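Local coordinates for protein PsaO (Dunaliella salina, PDB 6SL5) that is a small membrane subunit of photosystem I that binds chlorophyll a and beta-carotene and probably contributes to light harvesting and excitation transfer, at residues Glu37-Asn42 with Asp53-Trp57. Residues are numbered along the deposited sequence.
Sequences ESIGQN and DDKFW. With CLA (chlorophyll a), chain B.
Gln41, with chi1 and chi2 both p, folds back so far that its NE2 sits 2.5 Å from Ser38 O, a very short hydrogen bond, while the same NE2 makes a weak one across to Asp53 OD2 at 3.4 Å. The other carboxylate oxygen, Asp53 OD1, forms a salt bridge with Lys55 NZ at 2.7 Å. A second weak hydrogen bond joins the segments where the CA atoms come nearest, those of Ser38 and Phe56 being 5.4 Å apart: Ser38 OG donates to Lys55 O at 2.8 Å. Ser38 (chi1 t) points its CA-to-CB bond at 53-57 and is buried.

The helix of 37-42 gives way to a turn through Gln41 (phi/psi -93/4), Asn42 N bonding to Ile39 O three residues back (3.0 Å), and Asn42 then takes phi/psi -128/51. In the other segment, residues 54-56 have helical angles without regular bonding. Within the PsaO transmembrane domain, the loop linking helix 31-40 to helix 57-79 thus folds back on the end of the first helix.

Ile39 CG2 meets the edge of the Phe56 ring at CD1 (3.4 Å), while the Asn42 side-chain amide lies over one face of the ring. Phe56 (chi1 t) and Asn42 also line a chlorophyll a pocket: Phe56 CE2 is 3.7 Å from chlorophyll OBD, and Asn42 O is 2.8 Å from its O1A. Ile39 touches a second chlorophyll a, and Trp57 NE1 is hydrogen-bonded to Gly49 O.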
# COMPACT_ATOMS: atom_id res chain seq x y z
N GLU M 37 -48.50 -4.41 -44.85
CA GLU M 37 -49.29 -5.63 -44.64
C GLU M 37 -48.87 -6.36 -43.38
O GLU M 37 -49.71 -6.99 -42.73
CB GLU M 37 -49.22 -6.57 -45.86
CG GLU M 37 -47.89 -7.29 -46.13
CD GLU M 37 -47.77 -8.66 -45.45
OE1 GLU M 37 -48.79 -9.17 -44.92
OE2 GLU M 37 -46.65 -9.21 -45.42
N SER M 38 -47.59 -6.29 -43.01
CA SER M 38 -47.17 -6.95 -41.80
C SER M 38 -47.60 -6.17 -40.58
O SER M 38 -47.88 -6.77 -39.54
CB SER M 38 -45.67 -7.14 -41.77
OG SER M 38 -45.31 -7.35 -40.43
N ILE M 39 -47.67 -4.84 -40.68
CA ILE M 39 -48.16 -4.06 -39.55
C ILE M 39 -49.68 -4.08 -39.54
O ILE M 39 -50.26 -3.72 -38.52
CB ILE M 39 -47.78 -2.56 -39.51
CG1 ILE M 39 -48.47 -1.79 -40.65
CG2 ILE M 39 -46.30 -2.37 -39.42
CD1 ILE M 39 -48.20 -0.34 -40.76
N GLY M 40 -50.32 -4.50 -40.64
CA GLY M 40 -51.76 -4.54 -40.74
C GLY M 40 -52.44 -5.47 -39.76
O GLY M 40 -53.59 -5.21 -39.38
N GLN M 41 -51.76 -6.53 -39.33
CA GLN M 41 -52.31 -7.46 -38.36
C GLN M 41 -51.92 -7.11 -36.94
O GLN M 41 -52.22 -7.85 -36.01
CB GLN M 41 -51.87 -8.88 -38.70
CG GLN M 41 -50.41 -8.99 -39.11
CD GLN M 41 -49.48 -9.13 -37.93
OE1 GLN M 41 -49.89 -9.54 -36.84
NE2 GLN M 41 -48.21 -8.80 -38.14
N ASN M 42 -51.22 -5.99 -36.76
CA ASN M 42 -50.77 -5.51 -35.46
C ASN M 42 -51.19 -4.07 -35.27
O ASN M 42 -50.38 -3.20 -34.95
CB ASN M 42 -49.26 -5.68 -35.31
CG ASN M 42 -48.87 -7.10 -35.03
OD1 ASN M 42 -49.65 -7.86 -34.45
ND2 ASN M 42 -47.67 -7.49 -35.43
N ASP M 53 -41.75 -12.06 -34.84
CA ASP M 53 -42.34 -11.35 -35.97
C ASP M 53 -41.24 -10.63 -36.71
O ASP M 53 -40.98 -9.44 -36.49
CB ASP M 53 -43.42 -10.39 -35.50
CG ASP M 53 -44.51 -10.21 -36.53
OD1 ASP M 53 -44.46 -10.91 -37.55
OD2 ASP M 53 -45.42 -9.38 -36.31
N ASP M 54 -40.57 -11.35 -37.61
CA ASP M 54 -39.50 -10.75 -38.39
C ASP M 54 -40.04 -9.78 -39.43
O ASP M 54 -39.34 -8.87 -39.87
CB ASP M 54 -38.65 -11.83 -39.07
CG ASP M 54 -37.29 -11.32 -39.50
OD1 ASP M 54 -36.89 -10.23 -39.03
OD2 ASP M 54 -36.63 -12.00 -40.30
N LYS M 55 -41.30 -9.95 -39.82
CA LYS M 55 -41.87 -9.05 -40.82
C LYS M 55 -42.34 -7.72 -40.24
O LYS M 55 -42.59 -6.80 -41.01
CB LYS M 55 -43.01 -9.75 -41.57
CG LYS M 55 -44.12 -10.34 -40.70
CD LYS M 55 -45.36 -10.77 -41.50
CE LYS M 55 -46.64 -10.59 -40.69
NZ LYS M 55 -46.54 -11.13 -39.31
N PHE M 56 -42.49 -7.56 -38.93
CA PHE M 56 -42.97 -6.29 -38.40
C PHE M 56 -41.87 -5.37 -37.91
O PHE M 56 -41.72 -4.25 -38.41
CB PHE M 56 -43.99 -6.55 -37.28
CG PHE M 56 -44.28 -5.36 -36.40
CD1 PHE M 56 -44.94 -4.26 -36.90
CD2 PHE M 56 -43.91 -5.35 -35.06
CE1 PHE M 56 -45.22 -3.16 -36.10
CE2 PHE M 56 -44.18 -4.25 -34.25
CZ PHE M 56 -44.84 -3.16 -34.78
N TRP M 57 -41.09 -5.82 -36.93
CA TRP M 57 -40.03 -5.01 -36.34
C TRP M 57 -38.93 -4.65 -37.32
O TRP M 57 -38.51 -3.49 -37.38
CB TRP M 57 -39.43 -5.73 -35.15
CG TRP M 57 -40.31 -5.82 -33.99
CD1 TRP M 57 -40.85 -6.95 -33.48
CD2 TRP M 57 -40.75 -4.75 -33.17
NE1 TRP M 57 -41.60 -6.65 -32.37
CE2 TRP M 57 -41.56 -5.30 -32.17
CE3 TRP M 57 -40.54 -3.37 -33.18
CZ2 TRP M 57 -42.14 -4.54 -31.19
CZ3 TRP M 57 -41.13 -2.60 -32.21
CH2 TRP M 57 -41.94 -3.18 -31.22
MG CLA B . -49.05 -3.73 -25.99
CHA CLA B . -47.41 -2.61 -28.78
CHB CLA B . -50.91 -0.82 -25.89
CHC CLA B . -50.65 -4.97 -23.41
CHD CLA B . -47.09 -6.70 -26.09
NA CLA B . -49.17 -1.89 -27.22
C1A CLA B . -48.43 -1.61 -28.29
C2A CLA B . -48.71 -0.22 -28.85
C3A CLA B . -49.82 0.28 -27.91
C4A CLA B . -49.99 -0.86 -26.94
CMA CLA B . -49.80 1.72 -27.41
CAA CLA B . -49.27 -0.18 -30.26
CBA CLA B . -50.14 -1.39 -30.58
CGA CLA B . -50.04 -1.87 -32.01
O1A CLA B . -50.48 -2.99 -32.20
O2A CLA B . -49.50 -1.16 -33.00
NB CLA B . -50.55 -3.01 -24.84
C1B CLA B . -51.17 -1.80 -24.92
C2B CLA B . -52.14 -1.69 -23.86
C3B CLA B . -52.06 -2.86 -23.15
C4B CLA B . -51.05 -3.69 -23.80
CMB CLA B . -53.04 -0.51 -23.58
CAB CLA B . -52.86 -3.24 -21.97
CBB CLA B . -52.23 -3.49 -20.62
NC CLA B . -48.94 -5.57 -24.98
C1C CLA B . -49.66 -5.85 -23.90
C2C CLA B . -49.32 -7.15 -23.29
C3C CLA B . -48.33 -7.65 -24.09
C4C CLA B . -48.10 -6.65 -25.13
CMC CLA B . -49.93 -7.78 -22.07
CAC CLA B . -47.60 -8.96 -23.92
CBC CLA B . -48.25 -10.04 -24.75
ND CLA B . -47.62 -4.55 -27.07
C1D CLA B . -46.90 -5.71 -27.07
C2D CLA B . -45.95 -5.77 -28.16
C3D CLA B . -46.17 -4.55 -28.80
C4D CLA B . -47.16 -3.83 -28.15
CMD CLA B . -44.93 -6.78 -28.63
CAD CLA B . -45.73 -3.77 -29.92
OBD CLA B . -44.79 -3.98 -30.58
CBD CLA B . -46.53 -2.52 -30.00
CGD CLA B . -45.58 -1.35 -29.98
O1D CLA B . -44.91 -1.10 -29.00
O2D CLA B . -45.46 -0.58 -31.06
CED CLA B . -44.28 -0.75 -31.83
C1 CLA B . -50.15 -0.04 -33.72
C2 CLA B . -51.27 0.77 -33.13
C3 CLA B . -51.92 1.73 -33.81
C4 CLA B . -53.03 2.51 -33.16
C5 CLA B . -51.60 2.10 -35.24
C6 CLA B . -50.79 3.39 -35.32
C7 CLA B . -49.99 3.43 -36.62
C8 CLA B . -48.52 3.76 -36.40
C9 CLA B . -47.93 2.97 -35.24
C10 CLA B . -48.35 5.26 -36.17
C11 CLA B . -47.74 5.95 -37.38
C12 CLA B . -46.67 6.95 -36.95
C13 CLA B . -46.90 8.29 -37.62
C14 CLA B . -45.75 9.24 -37.34
C15 CLA B . -48.21 8.89 -37.12